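(R)-specific secondary-alkylsulfatase (Pseudomonas sp., PDB 4AXH) hydrolyses (R)-secondary alkyl sulfates with strict inversion of configuration, giving (S)-alcohols and sulfate at a two-zinc centre. Local coordinates at residues Ser178-Asp183 / Glu291-Met296; Gly143-Asp148 / Ile172-Tyr177; Arg65-Pro70 / Gly116-Met121; Phe576-Gln581 / Thr610-Asp615. All coordinates share one frame; numbering follows the deposited sequence.

Interaction 1 of 4, residues Ser178-Asp183 / Glu291-Met296; sequences SHSHID and EAPSDM. With ZN (zinc ion), chain D; ZN (zinc ion), chain C.
His179 packs its CB and the CD2 edge of its ring on the loop 291-296 and shares a zinc ion with Glu291. At its base, CB rests beside two oxygens of the loop, Ser294 O at 3.1 Å and Asp295 OD1 a little farther away. With CG between the backbone N and the carbonyl carbon (chi1 62°), the ring extends past Glu291 OE1 to the zinc. Its CD2 corner reaches Glu291 OE1 at 3.2 Å and also touches the methyl of Ala292. At the rim, ND1 donates to Ser178 OG, tilted 18° from the ring plane, and at the tip NE2 binds the zinc at 2.1 Å; together these two bonds set the ring's rotation. Glu291 meets this ring nearly at right angles, the ring and carboxylate planes 80° apart, and its OE2 binds the same ion at 2.2 Å. His181 adds ND1 as a further ligand; Ala292 CB lies over one face of its ring in a CH-pi contact, 3.9 Å from the centroid, while Glu291 OE2 sits at the ring edge. Away from the metal, the backbone bond from Ser180 N to Ser294 O (3.0 Å) joins the two segments. Water 1 bridges to the second zinc, which Asp183 OD2 binds. Asp310 is a ligand of both ions, and His184 and His355 complete the protein ligands of the second. The HxHxDH run from His179 to His184, joined by Glu291, Asp310 and His355, forms the binuclear zinc site of the metallo-beta-lactamase superfamily.

Interaction 2 of 4, residues Gly143-Asp148 / Ile172-Tyr177; sequences GLVLID and IVAVVY
Leu146 and Val175 pair at the middle of two parallel strands, 144-147 and 172-176, which helix 153-164 links into a beta-alpha-beta crossover of the metallo-beta-lactamase fold. The short strand axes run 9° apart and approach to 4.5 Å.

Backbone hydrogen bonds pass back and forth between the strands. Leu146 donates its N-H to Ala174 O (2.9 Å) and its carbonyl accepts from Val176 N; Asp148 N then closes the ladder on Val176 O. At the opposite end Leu144 O is gripped by two donors, Val173 N at 3.0 Å and Ala174 N at 3.3 Å, where the second strand advances an extra residue.

Apolar contacts line both faces of the sheet. On the face of Leu146 and Val175, Leu146 CB meets Val175 CG2, and the side chains of Leu146 and Ile172 cross at about a right angle, Leu146 CD2 lying 4.1 Å from Ile172 CD1. Leu160 of the crossover helix packs on both Leu146 and Ile172. On the face of Val145, Ala174, Ile147 and Val176, Val145 CG2 lies beside the Ala174 methyl, CB, at 3.9 Å, and the beta carbons of Ile147 and Val176 come equally close.

Polar contacts gather where the first strand ends. The carboxylate of Asp148 turns its OD2 to His184 ND1 and Gln354 NE2, a second-shell link consistent with orienting the zinc ligand His184. Its other oxygen, OD1, lies beside the end of the second strand, 3.4 Å from Tyr177 CA.

Interaction 3 of 4, residues Arg65-Pro70 / Gly116-Met121; sequences RGLIAP and GLFEVM
A classic beta bulge sets two residues, Ile68 and Ala69, opposite the single Leu117 and shifts the register of the pairing by one. Leu117 O takes the Ile68 N-H at 3.0 Å and, weakly, the Ala69 N-H at 3.4 Å, while Leu117 N donates back to Ala69 O. Before the bulge, Glu119 N binds Gly66 O at 2.8 Å; the donor stands above the carbonyl plane, with a C=O...N angle of 127°. Strand 67-70 is the outermost of a mixed eight-stranded sheet within this chain and runs antiparallel to strand 116-119. On one face, Leu67 leans on the Phe118 ring: Leu67 CD1 touches Phe118 CE2 at 3.7 Å and makes an off-centre CH-pi contact. Arg128 adds a cation-pi contact to the same ring. The Ile68 side chain forks. CG2 lies anti to the backbone N and meets Leu117 CD2 at 3.9 Å, whereas the CD1 end passes to Glu119, 3.5 Å from its CB. On the other face Ala69 CB looks across at Leu117 CB, 4.4 Å away, and both residues are packed by Leu162 of helix 153-164 and by His166 just beyond it.

Interaction 4 of 4, residues Phe576-Gln581 / Thr610-Asp615; sequences FEDLKQ and TKPTLD
Phe576 overlaps Leu614 at the outer end of its ring, where CE2 and CZ both lie 3.7 Å from Leu614 CD2 and the two side chains cross at about a right angle. Nearer its root, the same ring turns an edge to the backbone at the start of helix 611-618, with CD2 3.7 Å from Lys611 N. That N-H is taken up by Asp578, donating to OD1 at 3.1 Å and more weakly to OD2 at 3.3 Å. OD1 is approached on its syn side, though 33° out of the carboxylate plane. Because the acceptor sits at the first turn of the helix, its negative charge is probably favoured by the helix dipole. The Asp578 CB already points toward the helix, and with CG between the backbone N and the carbonyl carbon (chi1 68°) OD2 also meets Pro612 CD tip to tip at 3.3 Å. Thr610 is the N-cap: its OG1 accepts a weak bond from Thr613 N, while Thr613 OG1 donates back to Thr610 O. The Thr610 methyl, CG2, lies 3.5 Å from Glu577 OE2, and Leu579 CD1 lies against Lys611 CB. The loop 577-580 joins strands 570-576 and 581-588 of the C-terminal domain's sheet and thus covers the start of the helix that follows strand 605-609; helix 549-559 packs alongside, Pro549 touching Phe576 and Phe552 touching Leu614.

From the N terminus, interaction 3 comes first, closing a loop of 45 residues at the outer edge of the eight-stranded sheet. Interaction 2 follows in the same sheet, about 19 Å away between centres, around a crossover of 23 residues. Interaction 1 opens just past strand 172-176 and spans 107 residues; it touches interaction 2 where Ser178 OG probably hydrogen-bonds Asp148 OD2 and where the Met296 methyl packs on Val176. It thereby joins the loops of the first sheet to the six-stranded second. Interaction 4, closing 28 residues, belongs to the C-terminal domain, about 48 Å from interaction 3 between centres. All four follow in series; none nests or crosses.

Interaction 1 of 4, residues Ser178-Asp183 / Glu291-Met296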
loop_
_atom_site.group_PDB
_atom_site.type_symbol
_atom_site.label_atom_id
_atom_site.label_comp_id
_atom_site.label_asym_id
_atom_site.label_seq_id
_atom_site.Cartn_x
_atom_site.Cartn_y
_atom_site.Cartn_z
ATOM N N SER A 178 6.047 3.774 24.019
ATOM C CA SER A 178 5.109 4.607 23.261
ATOM C C SER A 178 4.528 3.855 22.049
ATOM O O SER A 178 3.337 3.981 21.762
ATOM C CB SER A 178 5.774 5.905 22.811
ATOM O OG SER A 178 6.822 5.704 21.871
ATOM N N HIS A 179 5.379 3.094 21.339
ATOM C CA HIS A 179 5.004 2.353 20.136
ATOM C C HIS A 179 6.019 1.241 19.804
ATOM O O HIS A 179 7.116 1.179 20.398
ATOM C CB HIS A 179 4.795 3.309 18.921
ATOM C CG HIS A 179 6.008 4.090 18.511
ATOM N ND1 HIS A 179 6.540 5.076 19.325
ATOM C CD2 HIS A 179 6.713 4.046 17.358
ATOM C CE1 HIS A 179 7.548 5.592 18.642
ATOM N NE2 HIS A 179 7.700 4.995 17.455
ATOM N N SER A 180 5.649 0.397 18.818
ATOM C CA SER A 180 6.426 -0.749 18.360
ATOM C C SER A 180 7.656 -0.458 17.456
ATOM O O SER A 180 7.897 -1.225 16.526
ATOM C CB SER A 180 5.504 -1.798 17.752
ATOM O OG SER A 180 4.808 -1.262 16.644
ATOM N N HIS A 181 8.461 0.593 17.749
ATOM C CA HIS A 181 9.686 0.859 16.975
ATOM C C HIS A 181 10.941 0.634 17.802
ATOM O O HIS A 181 10.965 0.971 18.985
ATOM C CB HIS A 181 9.691 2.239 16.320
ATOM C CG HIS A 181 8.748 2.381 15.164
ATOM N ND1 HIS A 181 8.230 3.616 14.804
ATOM C CD2 HIS A 181 8.239 1.443 14.333
ATOM C CE1 HIS A 181 7.421 3.379 13.775
ATOM N NE2 HIS A 181 7.417 2.088 13.440
ATOM N N ILE A 182 11.978 0.044 17.183
ATOM C CA ILE A 182 13.230 -0.311 17.853
ATOM C C ILE A 182 13.925 0.839 18.594
ATOM O O ILE A 182 14.601 0.599 19.592
ATOM C CB ILE A 182 14.206 -1.153 16.985
ATOM C CG1 ILE A 182 13.464 -1.945 15.884
ATOM C CG2 ILE A 182 15.028 -2.114 17.873
ATOM C CD1 ILE A 182 14.337 -2.423 14.615
ATOM N N ASP A 183 13.727 2.078 18.147
ATOM C CA ASP A 183 14.318 3.251 18.789
ATOM C C ASP A 183 13.578 3.630 20.069
ATOM O O ASP A 183 13.945 4.592 20.758
ATOM C CB ASP A 183 14.449 4.448 17.807
ATOM C CG ASP A 183 13.239 4.788 16.937
ATOM O OD1 ASP A 183 12.518 3.848 16.504
ATOM O OD2 ASP A 183 13.038 5.982 16.645
ATOM N N GLU A 291 1.802 6.555 12.723
ATOM C CA GLU A 291 3.250 6.458 12.539
ATOM C C GLU A 291 3.761 4.988 12.766
ATOM O O GLU A 291 4.779 4.601 12.191
ATOM C CB GLU A 291 3.947 7.459 13.481
ATOM C CG GLU A 291 5.448 7.556 13.277
ATOM C CD GLU A 291 6.242 6.657 14.195
ATOM O OE1 GLU A 291 5.648 6.131 15.165
ATOM O OE2 GLU A 291 7.471 6.536 13.991
ATOM N N ALA A 292 3.069 4.199 13.625
ATOM C CA ALA A 292 3.402 2.812 13.926
ATOM C C ALA A 292 2.129 2.000 14.093
ATOM O O ALA A 292 1.125 2.557 14.535
ATOM C CB ALA A 292 4.239 2.715 15.192
ATOM N N PRO A 293 2.139 0.676 13.775
ATOM C CA PRO A 293 0.917 -0.154 13.930
ATOM C C PRO A 293 0.391 -0.242 15.363
ATOM O O PRO A 293 -0.827 -0.166 15.582
ATOM C CB PRO A 293 1.341 -1.520 13.401
ATOM C CG PRO A 293 2.482 -1.215 12.483
ATOM C CD PRO A 293 3.231 -0.125 13.195
ATOM N N SER A 294 1.306 -0.382 16.334
ATOM C CA SER A 294 0.997 -0.415 17.764
ATOM C C SER A 294 1.573 0.894 18.237
ATOM O O SER A 294 2.790 1.088 18.173
ATOM C CB SER A 294 1.669 -1.614 18.437
ATOM O OG SER A 294 1.125 -1.776 19.730
ATOM N N ASP A 295 0.698 1.841 18.597
ATOM C CA ASP A 295 1.085 3.229 18.891
ATOM C C ASP A 295 0.123 3.928 19.844
ATOM O O ASP A 295 -1.055 3.599 19.893
ATOM C CB ASP A 295 1.098 3.978 17.529
ATOM C CG ASP A 295 1.686 5.359 17.451
ATOM O OD1 ASP A 295 2.531 5.703 18.315
ATOM O OD2 ASP A 295 1.329 6.085 16.511
ATOM N N MET A 296 0.619 4.950 20.551
ATOM C CA MET A 296 -0.179 5.727 21.488
ATOM C C MET A 296 0.487 7.012 21.933
ATOM O O MET A 296 1.706 7.136 21.872
ATOM C CB MET A 296 -0.598 4.883 22.724
ATOM C CG MET A 296 0.522 4.552 23.678
ATOM S SD MET A 296 -0.021 3.307 24.831
ATOM C CE MET A 296 1.424 3.195 25.917
HETATM ZN ZN ZN D . 8.515 5.563 15.619
HETATM ZN ZN ZN C . 11.166 7.033 16.916
HETATM O O HOH W 1 10.600 5.541 15.535
#

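Interaction 2 of 4, residues Gly143-Asp148 / Ile172-Tyr177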
loop_
_atom_site.group_PDB
_atom_site.type_symbol
_atom_site.label_atom_id
_atom_site.label_comp_id
_atom_site.label_asym_id
_atom_site.label_seq_id
_atom_site.Cartn_x
_atom_site.Cartn_y
_atom_site.Cartn_z
ATOM N N GLY A 143 10.355 5.635 42.943
ATOM C CA GLY A 143 11.324 5.444 41.873
ATOM C C GLY A 143 11.122 6.360 40.696
ATOM O O GLY A 143 10.834 7.542 40.882
ATOM N N LEU A 144 11.297 5.806 39.478
ATOM C CA LEU A 144 11.203 6.523 38.205
ATOM C C LEU A 144 10.258 5.863 37.237
ATOM O O LEU A 144 10.221 4.632 37.115
ATOM C CB LEU A 144 12.580 6.634 37.509
ATOM C CG LEU A 144 13.755 7.274 38.259
ATOM C CD1 LEU A 144 15.004 7.154 37.449
ATOM C CD2 LEU A 144 13.524 8.734 38.560
ATOM N N VAL A 145 9.508 6.691 36.507
ATOM C CA VAL A 145 8.639 6.218 35.436
ATOM C C VAL A 145 9.195 6.748 34.153
ATOM O O VAL A 145 9.445 7.944 34.013
ATOM C CB VAL A 145 7.109 6.330 35.636
ATOM C CG1 VAL A 145 6.732 7.628 36.311
ATOM C CG2 VAL A 145 6.331 6.116 34.339
ATOM N N LEU A 146 9.545 5.815 33.281
ATOM C CA LEU A 146 10.200 6.096 32.024
ATOM C C LEU A 146 9.274 5.923 30.848
ATOM O O LEU A 146 8.485 4.979 30.780
ATOM C CB LEU A 146 11.370 5.131 31.887
ATOM C CG LEU A 146 12.748 5.607 32.184
ATOM C CD1 LEU A 146 12.874 6.163 33.570
ATOM C CD2 LEU A 146 13.717 4.480 31.993
ATOM N N ILE A 147 9.370 6.838 29.906
ATOM C CA ILE A 147 8.658 6.684 28.642
ATOM C C ILE A 147 9.735 6.542 27.597
ATOM O O ILE A 147 10.539 7.450 27.413
ATOM C CB ILE A 147 7.391 7.559 28.309
ATOM C CG1 ILE A 147 7.322 7.968 26.845
ATOM C CG2 ILE A 147 7.099 8.726 29.273
ATOM C CD1 ILE A 147 6.748 6.932 25.993
ATOM N N ASP A 148 9.855 5.298 27.094
ATOM C CA ASP A 148 10.811 4.757 26.142
ATOM C C ASP A 148 12.181 4.445 26.714
ATOM O O ASP A 148 12.569 4.958 27.781
ATOM C CB ASP A 148 10.809 5.479 24.788
ATOM C CG ASP A 148 9.485 5.336 24.078
ATOM O OD1 ASP A 148 8.718 4.424 24.437
ATOM O OD2 ASP A 148 9.198 6.157 23.188
ATOM N N ILE A 172 13.735 2.052 38.963
ATOM C CA ILE A 172 12.789 2.207 37.867
ATOM C C ILE A 172 11.599 1.363 38.252
ATOM O O ILE A 172 11.714 0.139 38.359
ATOM C CB ILE A 172 13.423 1.805 36.510
ATOM C CG1 ILE A 172 14.553 2.804 36.143
ATOM C CG2 ILE A 172 12.361 1.705 35.414
ATOM C CD1 ILE A 172 15.537 2.367 35.058
ATOM N N VAL A 173 10.472 2.025 38.540
ATOM C CA VAL A 173 9.226 1.367 38.939
ATOM C C VAL A 173 8.389 1.040 37.689
ATOM O O VAL A 173 7.674 0.039 37.642
ATOM C CB VAL A 173 8.433 2.239 39.947
ATOM C CG1 VAL A 173 7.138 1.535 40.386
ATOM C CG2 VAL A 173 9.282 2.587 41.163
ATOM N N ALA A 174 8.444 1.913 36.702
ATOM C CA ALA A 174 7.618 1.731 35.525
ATOM C C ALA A 174 8.303 2.197 34.254
ATOM O O ALA A 174 9.121 3.128 34.279
ATOM C CB ALA A 174 6.277 2.463 35.705
ATOM N N VAL A 175 7.936 1.542 33.143
ATOM C CA VAL A 175 8.389 1.868 31.799
ATOM C C VAL A 175 7.176 1.880 30.883
ATOM O O VAL A 175 6.281 1.072 31.076
ATOM C CB VAL A 175 9.544 0.944 31.294
ATOM C CG1 VAL A 175 9.772 1.079 29.794
ATOM C CG2 VAL A 175 10.833 1.222 32.048
ATOM N N VAL A 176 7.138 2.832 29.922
ATOM C CA VAL A 176 6.093 2.985 28.905
ATOM C C VAL A 176 6.770 2.884 27.552
ATOM O O VAL A 176 7.731 3.587 27.292
ATOM C CB VAL A 176 5.321 4.319 29.035
ATOM C CG1 VAL A 176 4.255 4.460 27.948
ATOM C CG2 VAL A 176 4.690 4.458 30.411
ATOM N N TYR A 177 6.276 1.993 26.701
ATOM C CA TYR A 177 6.722 1.818 25.323
ATOM C C TYR A 177 5.689 2.595 24.551
ATOM O O TYR A 177 4.541 2.155 24.494
ATOM C CB TYR A 177 6.675 0.342 24.881
ATOM C CG TYR A 177 7.651 -0.599 25.560
ATOM C CD1 TYR A 177 8.932 -0.176 25.924
ATOM C CD2 TYR A 177 7.332 -1.943 25.757
ATOM C CE1 TYR A 177 9.854 -1.055 26.500
ATOM C CE2 TYR A 177 8.259 -2.836 26.305
ATOM C CZ TYR A 177 9.515 -2.386 26.680
ATOM O OH TYR A 177 10.423 -3.259 27.232
#

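Interaction 3 of 4, residues Arg65-Pro70 / Gly116-Met121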
loop_
_atom_site.group_PDB
_atom_site.type_symbol
_atom_site.label_atom_id
_atom_site.label_comp_id
_atom_site.label_asym_id
_atom_site.label_seq_id
_atom_site.Cartn_x
_atom_site.Cartn_y
_atom_site.Cartn_z
ATOM N N ARG A 65 16.272 25.455 26.111
ATOM C CA ARG A 65 15.516 25.632 27.339
ATOM C C ARG A 65 15.500 24.381 28.151
ATOM O O ARG A 65 15.173 23.304 27.635
ATOM C CB ARG A 65 14.075 26.138 27.038
ATOM C CG ARG A 65 13.227 26.443 28.268
ATOM C CD ARG A 65 11.985 27.274 27.987
ATOM N NE ARG A 65 11.162 27.389 29.196
ATOM C CZ ARG A 65 9.874 27.737 29.233
ATOM N NH1 ARG A 65 9.230 28.052 28.115
ATOM N NH2 ARG A 65 9.218 27.752 30.386
ATOM N N GLY A 66 15.803 24.541 29.433
ATOM C CA GLY A 66 15.817 23.448 30.391
ATOM C C GLY A 66 17.128 22.687 30.474
ATOM O O GLY A 66 17.244 21.792 31.308
ATOM N N LEU A 67 18.123 23.043 29.636
ATOM C CA LEU A 67 19.430 22.388 29.593
ATOM C C LEU A 67 20.102 22.431 30.941
ATOM O O LEU A 67 20.465 23.508 31.435
ATOM C CB LEU A 67 20.354 22.944 28.484
ATOM C CG LEU A 67 21.773 22.326 28.392
ATOM C CD1 LEU A 67 21.726 20.877 27.996
ATOM C CD2 LEU A 67 22.619 23.048 27.416
ATOM N N ILE A 68 20.219 21.243 31.551
ATOM C CA ILE A 68 20.851 21.009 32.840
ATOM C C ILE A 68 22.307 20.605 32.612
ATOM O O ILE A 68 23.199 21.155 33.266
ATOM C CB ILE A 68 20.044 19.948 33.624
ATOM C CG1 ILE A 68 18.827 20.597 34.292
ATOM C CG2 ILE A 68 20.916 19.199 34.663
ATOM C CD1 ILE A 68 17.733 19.703 34.401
ATOM N N ALA A 69 22.538 19.638 31.693
ATOM C CA ALA A 69 23.845 19.093 31.381
ATOM C C ALA A 69 23.972 18.767 29.915
ATOM O O ALA A 69 23.229 17.921 29.413
ATOM C CB ALA A 69 24.093 17.839 32.199
ATOM N N PRO A 70 24.924 19.408 29.199
ATOM C CA PRO A 70 25.103 19.078 27.779
ATOM C C PRO A 70 25.796 17.734 27.564
ATOM O O PRO A 70 26.351 17.142 28.487
ATOM C CB PRO A 70 25.963 20.231 27.245
ATOM C CG PRO A 70 26.254 21.126 28.403
ATOM C CD PRO A 70 25.904 20.419 29.651
ATOM N N GLY A 116 21.727 16.361 25.482
ATOM C CA GLY A 116 21.927 16.286 26.922
ATOM C C GLY A 116 20.697 16.014 27.758
ATOM O O GLY A 116 19.737 15.377 27.294
ATOM N N LEU A 117 20.766 16.454 29.040
ATOM C CA LEU A 117 19.690 16.292 30.017
ATOM C C LEU A 117 18.983 17.613 30.118
ATOM O O LEU A 117 19.640 18.644 30.163
ATOM C CB LEU A 117 20.227 15.817 31.400
ATOM C CG LEU A 117 19.196 15.710 32.545
ATOM C CD1 LEU A 117 18.172 14.644 32.276
ATOM C CD2 LEU A 117 19.881 15.554 33.900
ATOM N N PHE A 118 17.644 17.590 30.128
ATOM C CA PHE A 118 16.843 18.801 30.140
ATOM C C PHE A 118 15.655 18.694 31.057
ATOM O O PHE A 118 14.901 17.724 30.952
ATOM C CB PHE A 118 16.286 19.062 28.723
ATOM C CG PHE A 118 17.259 19.154 27.584
ATOM C CD1 PHE A 118 17.696 18.011 26.927
ATOM C CD2 PHE A 118 17.666 20.392 27.101
ATOM C CE1 PHE A 118 18.582 18.101 25.858
ATOM C CE2 PHE A 118 18.562 20.480 26.044
ATOM C CZ PHE A 118 18.998 19.335 25.412
ATOM N N GLU A 119 15.389 19.743 31.865
ATOM C CA GLU A 119 14.175 19.804 32.688
ATOM C C GLU A 119 13.042 20.377 31.833
ATOM O O GLU A 119 13.257 21.337 31.114
ATOM C CB GLU A 119 14.396 20.677 33.928
ATOM C CG GLU A 119 13.318 20.583 34.998
ATOM C CD GLU A 119 13.626 21.365 36.263
ATOM O OE1 GLU A 119 14.032 22.547 36.165
ATOM O OE2 GLU A 119 13.441 20.796 37.363
ATOM N N VAL A 120 11.867 19.764 31.876
ATOM C CA VAL A 120 10.684 20.242 31.171
ATOM C C VAL A 120 9.868 21.002 32.215
ATOM O O VAL A 120 9.426 22.123 31.989
ATOM C CB VAL A 120 9.864 19.098 30.521
ATOM C CG1 VAL A 120 8.574 19.625 29.870
ATOM C CG2 VAL A 120 10.705 18.311 29.516
ATOM N N MET A 121 9.718 20.387 33.370
ATOM C CA MET A 121 9.015 20.857 34.565
ATOM C C MET A 121 9.701 20.169 35.767
ATOM O O MET A 121 10.315 19.121 35.562
ATOM C CB MET A 121 7.555 20.381 34.516
ATOM C CG MET A 121 6.764 21.082 33.505
ATOM S SD MET A 121 5.046 20.863 33.791
ATOM C CE MET A 121 4.438 22.076 32.634
#

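Interaction 4 of 4, residues Phe576-Gln581 / Thr610-Asp615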
loop_
_atom_site.group_PDB
_atom_site.type_symbol
_atom_site.label_atom_id
_atom_site.label_comp_id
_atom_site.label_asym_id
_atom_site.label_seq_id
_atom_site.Cartn_x
_atom_site.Cartn_y
_atom_site.Cartn_z
ATOM N N PHE A 576 6.274 -28.903 19.162
ATOM C CA PHE A 576 7.036 -28.176 20.161
ATOM C C PHE A 576 6.450 -28.411 21.547
ATOM O O PHE A 576 5.459 -27.783 21.928
ATOM C CB PHE A 576 7.086 -26.681 19.796
ATOM C CG PHE A 576 7.840 -26.359 18.528
ATOM C CD1 PHE A 576 7.196 -26.371 17.294
ATOM C CD2 PHE A 576 9.179 -25.999 18.570
ATOM C CE1 PHE A 576 7.888 -26.048 16.119
ATOM C CE2 PHE A 576 9.869 -25.676 17.398
ATOM C CZ PHE A 576 9.220 -25.704 16.179
ATOM N N GLU A 577 7.052 -29.356 22.277
ATOM C CA GLU A 577 6.646 -29.796 23.614
ATOM C C GLU A 577 6.586 -28.677 24.657
ATOM O O GLU A 577 5.633 -28.620 25.443
ATOM C CB GLU A 577 7.497 -30.997 24.101
ATOM C CG GLU A 577 9.011 -30.862 23.917
ATOM C CD GLU A 577 9.744 -31.895 23.061
ATOM O OE1 GLU A 577 9.115 -32.500 22.161
ATOM O OE2 GLU A 577 10.965 -32.078 23.280
ATOM N N ASP A 578 7.581 -27.775 24.637
ATOM C CA ASP A 578 7.668 -26.633 25.552
ATOM C C ASP A 578 6.597 -25.564 25.264
ATOM O O ASP A 578 6.273 -24.768 26.151
ATOM C CB ASP A 578 9.076 -26.008 25.479
ATOM C CG ASP A 578 9.391 -25.328 24.160
ATOM O OD1 ASP A 578 9.069 -25.913 23.095
ATOM O OD2 ASP A 578 9.943 -24.201 24.191
ATOM N N LEU A 579 6.079 -25.538 24.018
ATOM C CA LEU A 579 5.094 -24.571 23.530
ATOM C C LEU A 579 3.691 -25.126 23.438
ATOM O O LEU A 579 2.762 -24.347 23.211
ATOM C CB LEU A 579 5.498 -24.112 22.119
ATOM C CG LEU A 579 6.433 -22.928 22.000
ATOM C CD1 LEU A 579 7.166 -22.977 20.693
ATOM C CD2 LEU A 579 5.666 -21.624 22.075
ATOM N N LYS A 580 3.537 -26.469 23.538
ATOM C CA LYS A 580 2.274 -27.200 23.354
ATOM C C LYS A 580 1.594 -26.805 22.017
ATOM O O LYS A 580 0.366 -26.704 21.910
ATOM C CB LYS A 580 1.357 -27.188 24.615
ATOM C CG LYS A 580 0.732 -25.849 25.039
ATOM C CD LYS A 580 -0.293 -26.028 26.166
ATOM C CE LYS A 580 -0.746 -24.719 26.775
ATOM N NZ LYS A 580 -1.692 -23.975 25.901
ATOM N N GLN A 581 2.444 -26.575 20.993
ATOM C CA GLN A 581 2.040 -26.130 19.665
ATOM C C GLN A 581 2.503 -27.076 18.546
ATOM O O GLN A 581 3.678 -27.441 18.461
ATOM C CB GLN A 581 2.526 -24.689 19.411
ATOM C CG GLN A 581 1.682 -23.933 18.396
ATOM C CD GLN A 581 2.526 -23.193 17.397
ATOM O OE1 GLN A 581 3.102 -22.139 17.694
ATOM N NE2 GLN A 581 2.606 -23.729 16.183
ATOM N N THR A 610 12.099 -28.496 20.935
ATOM C CA THR A 610 11.651 -27.355 21.734
ATOM C C THR A 610 12.031 -26.052 21.010
ATOM O O THR A 610 12.927 -26.081 20.157
ATOM C CB THR A 610 12.240 -27.408 23.165
ATOM O OG1 THR A 610 13.634 -27.103 23.140
ATOM C CG2 THR A 610 11.998 -28.734 23.853
ATOM N N LYS A 611 11.372 -24.915 21.355
ATOM C CA LYS A 611 11.714 -23.611 20.771
ATOM C C LYS A 611 13.200 -23.260 21.041
ATOM O O LYS A 611 13.889 -22.974 20.057
ATOM C CB LYS A 611 10.770 -22.486 21.238
ATOM C CG LYS A 611 10.892 -21.196 20.401
ATOM C CD LYS A 611 10.994 -19.944 21.281
ATOM C CE LYS A 611 11.266 -18.679 20.501
ATOM N NZ LYS A 611 11.210 -17.466 21.370
ATOM N N PRO A 612 13.753 -23.375 22.294
ATOM C CA PRO A 612 15.188 -23.074 22.476
ATOM C C PRO A 612 16.129 -23.890 21.575
ATOM O O PRO A 612 17.117 -23.329 21.107
ATOM C CB PRO A 612 15.432 -23.291 23.977
ATOM C CG PRO A 612 14.249 -24.031 24.486
ATOM C CD PRO A 612 13.108 -23.706 23.587
ATOM N N THR A 613 15.787 -25.177 21.268
ATOM C CA THR A 613 16.586 -26.012 20.358
ATOM C C THR A 613 16.407 -25.542 18.916
ATOM O O THR A 613 17.402 -25.416 18.210
ATOM C CB THR A 613 16.386 -27.537 20.550
ATOM O OG1 THR A 613 15.139 -27.960 20.004
ATOM C CG2 THR A 613 16.552 -27.994 22.004
ATOM N N LEU A 614 15.155 -25.219 18.499
ATOM C CA LEU A 614 14.853 -24.690 17.153
ATOM C C LEU A 614 15.662 -23.428 16.938
ATOM O O LEU A 614 16.261 -23.267 15.876
ATOM C CB LEU A 614 13.344 -24.379 16.964
ATOM C CG LEU A 614 12.917 -23.787 15.600
ATOM C CD1 LEU A 614 12.669 -24.875 14.553
ATOM C CD2 LEU A 614 11.685 -22.917 15.748
ATOM N N ASP A 615 15.711 -22.561 17.977
ATOM C CA ASP A 615 16.447 -21.300 18.006
ATOM C C ASP A 615 17.931 -21.524 17.746
ATOM O O ASP A 615 18.514 -20.783 16.952
ATOM C CB ASP A 615 16.229 -20.562 19.346
ATOM C CG ASP A 615 14.847 -19.957 19.560
ATOM O OD1 ASP A 615 14.310 -19.330 18.605
ATOM O OD2 ASP A 615 14.338 -20.037 20.702
#